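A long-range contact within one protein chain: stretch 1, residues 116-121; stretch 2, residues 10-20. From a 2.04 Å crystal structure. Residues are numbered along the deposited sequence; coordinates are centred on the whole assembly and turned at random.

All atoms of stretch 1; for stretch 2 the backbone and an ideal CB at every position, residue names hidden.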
ATOM      1  N   ASP A 116      -4.271  -1.325 -12.334  1.00 16.46           N
ATOM      2  CA  ASP A 116      -5.597  -0.740 -12.309  1.00 17.33           C
ATOM      3  C   ASP A 116      -5.688   0.275 -13.437  1.00 16.05           C
ATOM      4  O   ASP A 116      -4.769   0.376 -14.255  1.00 15.37           O
ATOM      5  CB  ASP A 116      -5.902  -0.105 -10.947  1.00 16.93           C
ATOM      6  CG  ASP A 116      -5.119   1.173 -10.683  1.00 19.89           C
ATOM      7  OD1 ASP A 116      -4.307   1.618 -11.530  1.00 16.41           O
ATOM      8  OD2 ASP A 116      -5.339   1.735  -9.594  1.00 16.93           O
ATOM      9  N   ALA A 117      -6.786   1.019 -13.486  1.00 15.86           N
ATOM     10  CA  ALA A 117      -7.000   2.008 -14.538  1.00 16.49           C
ATOM     11  C   ALA A 117      -5.877   3.042 -14.674  1.00 18.17           C
ATOM     12  O   ALA A 117      -5.687   3.613 -15.744  1.00 18.48           O
ATOM     13  CB  ALA A 117      -8.333   2.705 -14.319  1.00 17.06           C
ATOM     14  N   ASP A 118      -5.138   3.279 -13.593  1.00 18.63           N
ATOM     15  CA  ASP A 118      -4.026   4.230 -13.622  1.00 19.44           C
ATOM     16  C   ASP A 118      -2.674   3.527 -13.737  1.00 18.91           C
ATOM     17  O   ASP A 118      -1.621   4.129 -13.528  1.00 18.29           O
ATOM     18  CB  ASP A 118      -4.060   5.100 -12.367  1.00 22.04           C
ATOM     19  CG  ASP A 118      -5.127   6.165 -12.439  1.00 24.73           C
ATOM     20  OD1 ASP A 118      -4.835   7.248 -12.978  1.00 26.82           O
ATOM     21  OD2 ASP A 118      -6.261   5.913 -11.981  1.00 28.38           O
ATOM     22  N   ASN A 119      -2.713   2.243 -14.070  1.00 18.58           N
ATOM     23  CA  ASN A 119      -1.499   1.453 -14.216  1.00 19.09           C
ATOM     24  C   ASN A 119      -0.782   1.208 -12.896  1.00 17.66           C
ATOM     25  O   ASN A 119       0.387   0.827 -12.878  1.00 19.18           O
ATOM     26  CB  ASN A 119      -0.532   2.131 -15.183  1.00 20.46           C
ATOM     27  CG  ASN A 119       0.136   1.146 -16.099  1.00 25.39           C
ATOM     28  OD1 ASN A 119       1.351   1.196 -16.317  1.00 28.59           O
ATOM     29  ND2 ASN A 119      -0.657   0.236 -16.653  1.00 26.98           N
ATOM     30  N   ILE A 120      -1.468   1.437 -11.786  1.00 16.67           N
ATOM     31  CA  ILE A 120      -0.850   1.198 -10.489  1.00 17.03           C
ATOM     32  C   ILE A 120      -0.629  -0.311 -10.370  1.00 17.03           C
ATOM     33  O   ILE A 120      -1.523  -1.104 -10.687  1.00 16.56           O
ATOM     34  CB  ILE A 120      -1.756   1.708  -9.360  1.00 16.94           C
ATOM     35  CG1 ILE A 120      -1.922   3.227  -9.508  1.00 16.50           C
ATOM     36  CG2 ILE A 120      -1.183   1.301  -7.997  1.00 15.05           C
ATOM     37  CD1 ILE A 120      -2.857   3.867  -8.490  1.00 15.07           C
ATOM     38  N   ALA A 121       0.565  -0.703  -9.933  1.00 15.48           N
ATOM     39  CA  ALA A 121       0.909  -2.112  -9.813  1.00 15.59           C
ATOM     40  C   ALA A 121       0.300  -2.822  -8.608  1.00 16.77           C
ATOM     41  O   ALA A 121       0.577  -2.470  -7.460  1.00 15.04           O
ATOM     42  CB  ALA A 121       2.426  -2.279  -9.800  1.00 15.22           C
ATOM     43  N   UNK A  10      -4.678   4.767   0.789  1.00 18.79           N
ATOM     44  CA  UNK A  10      -5.256   5.823  -0.015  1.00 19.55           C
ATOM     45  C   UNK A  10      -4.440   5.918  -1.299  1.00 18.63           C
ATOM     46  O   UNK A  10      -3.228   6.133  -1.256  1.00 19.82           O
ATOM     47  CB  UNK A  10      -5.279   7.154   0.739  1.00 19.55           C
ATOM     48  N   UNK A  11      -5.110   5.738  -2.432  1.00 18.60           N
ATOM     49  CA  UNK A  11      -4.466   5.785  -3.737  1.00 16.36           C
ATOM     50  C   UNK A  11      -4.824   7.045  -4.505  1.00 17.79           C
ATOM     51  O   UNK A  11      -5.961   7.513  -4.457  1.00 18.30           O
ATOM     52  CB  UNK A  11      -4.849   4.552  -4.558  1.00 16.36           C
ATOM     53  N   UNK A  12      -3.841   7.598  -5.203  1.00 16.80           N
ATOM     54  CA  UNK A  12      -4.062   8.776  -6.020  1.00 17.40           C
ATOM     55  C   UNK A  12      -4.420   8.286  -7.419  1.00 16.70           C
ATOM     56  O   UNK A  12      -3.691   7.477  -8.006  1.00 16.77           O
ATOM     57  CB  UNK A  12      -2.837   9.692  -6.036  1.00 17.40           C
ATOM     58  N   UNK A  13      -5.547   8.760  -7.933  1.00 17.00           N
ATOM     59  CA  UNK A  13      -6.018   8.362  -9.258  1.00 19.73           C
ATOM     60  C   UNK A  13      -6.354   9.580 -10.113  1.00 20.69           C
ATOM     61  O   UNK A  13      -6.755  10.618  -9.594  1.00 19.77           O
ATOM     62  CB  UNK A  13      -7.242   7.453  -9.136  1.00 19.73           C
ATOM     63  N   UNK A  14      -6.189   9.444 -11.423  1.00 21.32           N
ATOM     64  CA  UNK A  14      -6.456  10.548 -12.340  1.00 23.43           C
ATOM     65  C   UNK A  14      -7.942  10.889 -12.441  1.00 22.21           C
ATOM     66  O   UNK A  14      -8.322  12.057 -12.434  1.00 22.93           O
ATOM     67  CB  UNK A  14      -5.914  10.207 -13.729  1.00 23.43           C
ATOM     68  N   UNK A  15      -8.774   9.858 -12.530  1.00 22.31           N
ATOM     69  CA  UNK A  15     -10.210  10.049 -12.631  1.00 23.18           C
ATOM     70  C   UNK A  15     -10.945   9.206 -11.589  1.00 22.11           C
ATOM     71  O   UNK A  15     -11.036   7.981 -11.711  1.00 22.43           O
ATOM     72  CB  UNK A  15     -10.695   9.698 -14.039  1.00 23.18           C
ATOM     73  N   UNK A  16     -11.477   9.873 -10.572  1.00 21.97           N
ATOM     74  CA  UNK A  16     -12.186   9.205  -9.488  1.00 22.28           C
ATOM     75  C   UNK A  16     -13.285   8.239  -9.934  1.00 24.40           C
ATOM     76  O   UNK A  16     -13.302   7.074  -9.521  1.00 22.65           O
ATOM     77  CB  UNK A  16     -12.800  10.264  -8.570  1.00 22.28           C
ATOM     78  N   UNK A  17     -14.202   8.715 -10.768  1.00 24.84           N
ATOM     79  CA  UNK A  17     -15.299   7.869 -11.232  1.00 26.47           C
ATOM     80  C   UNK A  17     -14.819   6.632 -11.970  1.00 24.39           C
ATOM     81  O   UNK A  17     -15.345   5.542 -11.774  1.00 24.94           O
ATOM     82  CB  UNK A  17     -16.229   8.674 -12.142  1.00 26.47           C
ATOM     83  N   UNK A  18     -13.824   6.803 -12.829  1.00 23.54           N
ATOM     84  CA  UNK A  18     -13.304   5.674 -13.587  1.00 22.11           C
ATOM     85  C   UNK A  18     -12.728   4.629 -12.638  1.00 21.31           C
ATOM     86  O   UNK A  18     -12.958   3.433 -12.809  1.00 22.22           O
ATOM     87  CB  UNK A  18     -12.241   6.136 -14.586  1.00 22.11           C
ATOM     88  N   UNK A  19     -11.998   5.084 -11.627  1.00 19.81           N
ATOM     89  CA  UNK A  19     -11.393   4.175 -10.652  1.00 20.71           C
ATOM     90  C   UNK A  19     -12.425   3.462  -9.776  1.00 20.65           C
ATOM     91  O   UNK A  19     -12.284   2.275  -9.477  1.00 21.57           O
ATOM     92  CB  UNK A  19     -10.419   4.950  -9.762  1.00 20.71           C
ATOM     93  N   UNK A  20     -13.459   4.187  -9.363  1.00 21.22           N
ATOM     94  CA  UNK A  20     -14.497   3.595  -8.531  1.00 20.62           C
ATOM     95  C   UNK A  20     -15.110   2.419  -9.263  1.00 20.46           C
ATOM     96  O   UNK A  20     -15.289   1.351  -8.691  1.00 20.68           O
ATOM     97  CB  UNK A  20     -15.568   4.625  -8.166  1.00 20.62           C
TER

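Stretch 1 makes a type I turn from Asp116 to Asn119. Asp116 OD1 accepts from Asp118 N at 2.8 Å and from Ile120 N at 2.9 Å. The turn offers stretch 2 the carboxylate of Asp118, the methyl of Ala117 and the side chain of Ile120.

Position 10 has extended backbone angles, and its CB has nothing of stretch 1 within reach. Stretch 1 sets no preference. It is Ser10.

Position 11 is also extended, and its CB points toward stretch 1, 4.5 Å from Ile120 CD1. An apolar side chain suits it: Leu, Ile, Val or Met. It is Leu11. Its CD1 lies 4.5 Å from Ile120 CD1, a loose apolar contact.

Position 12 points sideways, and its CB finds no partner. Here the backbone makes the contact: the carbonyl O is 3.7 Å from Ile120 CD1. Many residues would fit. It is Thr12.

Position 13 is sideways too, with its CB 3.4 Å from Asp118 OD2. A second acid would be unwelcome so near that charge. A small or beta-branched residue would suit the extended angles. It is Val13, and its CB packs beside the carboxylate.

At position 14 the backbone N donates to Asp118 OD1 at 3.0 Å, with an N-H...O angle of 159°. This bond needs a free amide, so proline is ruled out. The CB is tight, 3.2 Å from Asp118 OD1, but the side chain can leave the contact. A long polar residue is plausible. It is Arg14, whose extended chain leads away.

Position 15 precedes a helix and its CB points sideways. Asp, Asn, Ser or Thr could cap. It is Asp15: its OD1 accepts from the backbone N of position 18 at 3.0 Å. Water 1 accepts from Asp15 N and donates to Asp118 OD2, linking the stretches.

Positions 16 and 17 are helical; the first points away and the second is out of reach. Stretch 1 favours no side chain at either; any good helix former would do. They are Leu16 and Asp17.

Position 18 points toward Ala117, its CB 5.2 Å from Ala117 CB. A mid-sized apolar residue can close that gap. It is Ile18, with CG2 4.0 Å from Ala117 CB.

Position 19 points sideways, its CB 4.8 Å from Asp118 OD2. A small polar residue suits: Ser, Thr or Asn. It is Ser19. Its OG is not directly hydrogen-bonded to Asp118 OD2, but waters 1 and 2 each bridge the two atoms.

Position 20 is out of reach, and stretch 1 sets no demand. It is Cys20.

Stretch 2 (10-20) SLTVRDLDISC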
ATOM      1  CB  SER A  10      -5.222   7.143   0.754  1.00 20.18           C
ATOM      2  OG  SER A  10      -5.919   8.138   0.033  1.00 21.94           O
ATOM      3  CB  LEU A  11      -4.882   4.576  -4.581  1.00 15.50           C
ATOM      4  CG  LEU A  11      -4.621   3.183  -4.002  1.00 15.75           C
ATOM      5  CD1 LEU A  11      -5.051   2.137  -5.022  1.00 15.23           C
ATOM      6  CD2 LEU A  11      -3.138   3.015  -3.659  1.00 11.29           C
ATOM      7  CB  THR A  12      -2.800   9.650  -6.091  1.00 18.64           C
ATOM      8  OG1 THR A  12      -2.614  10.318  -4.833  1.00 19.15           O
ATOM      9  CG2 THR A  12      -2.928  10.681  -7.218  1.00 18.79           C
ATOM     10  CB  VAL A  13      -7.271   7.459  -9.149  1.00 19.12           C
ATOM     11  CG1 VAL A  13      -6.905   6.180  -8.404  1.00 18.76           C
ATOM     12  CG2 VAL A  13      -8.397   8.195  -8.432  1.00 18.21           C
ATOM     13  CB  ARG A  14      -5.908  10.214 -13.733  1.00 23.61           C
ATOM     14  CG  ARG A  14      -6.065  11.335 -14.750  1.00 26.08           C
ATOM     15  CD  ARG A  14      -5.201  11.071 -15.978  1.00 28.93           C
ATOM     16  NE  ARG A  14      -5.082  12.247 -16.836  1.00 30.27           N
ATOM     17  CZ  ARG A  14      -6.025  12.668 -17.674  1.00 32.20           C
ATOM     18  NH1 ARG A  14      -7.173  12.004 -17.777  1.00 29.02           N
ATOM     19  NH2 ARG A  14      -5.814  13.752 -18.411  1.00 31.82           N
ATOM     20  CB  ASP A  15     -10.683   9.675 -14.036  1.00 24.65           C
ATOM     21  CG  ASP A  15     -12.139  10.024 -14.267  1.00 25.52           C
ATOM     22  OD1 ASP A  15     -12.989   9.594 -13.464  1.00 25.81           O
ATOM     23  OD2 ASP A  15     -12.433  10.727 -15.252  1.00 28.44           O
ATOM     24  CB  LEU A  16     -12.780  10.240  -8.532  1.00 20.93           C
ATOM     25  CG  LEU A  16     -13.502   9.649  -7.315  1.00 20.06           C
ATOM     26  CD1 LEU A  16     -12.554   8.747  -6.541  1.00 19.04           C
ATOM     27  CD2 LEU A  16     -14.021  10.773  -6.430  1.00 21.12           C
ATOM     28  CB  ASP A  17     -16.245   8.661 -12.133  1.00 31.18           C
ATOM     29  CG  ASP A  17     -16.888   9.820 -11.413  1.00 36.83           C
ATOM     30  OD1 ASP A  17     -17.327   9.626 -10.261  1.00 40.45           O
ATOM     31  OD2 ASP A  17     -16.958  10.918 -12.001  1.00 43.39           O
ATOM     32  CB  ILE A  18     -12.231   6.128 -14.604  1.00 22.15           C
ATOM     33  CG1 ILE A  18     -12.903   6.946 -15.716  1.00 23.57           C
ATOM     34  CG2 ILE A  18     -11.512   4.918 -15.199  1.00 23.84           C
ATOM     35  CD1 ILE A  18     -11.985   7.332 -16.852  1.00 26.23           C
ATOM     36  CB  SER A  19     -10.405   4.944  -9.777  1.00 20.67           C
ATOM     37  OG  SER A  19      -9.294   5.368 -10.541  1.00 24.29           O
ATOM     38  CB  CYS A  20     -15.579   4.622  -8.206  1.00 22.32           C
ATOM     39  SG  CYS A  20     -15.053   5.880  -7.030  1.00 23.72           S
TER
HETATM   40  O   HOH W   1      -8.475   7.076 -12.866  1.00 15.51           O
HETATM   41  O   HOH W   2      -7.063   3.623 -10.780  1.00 22.28           O
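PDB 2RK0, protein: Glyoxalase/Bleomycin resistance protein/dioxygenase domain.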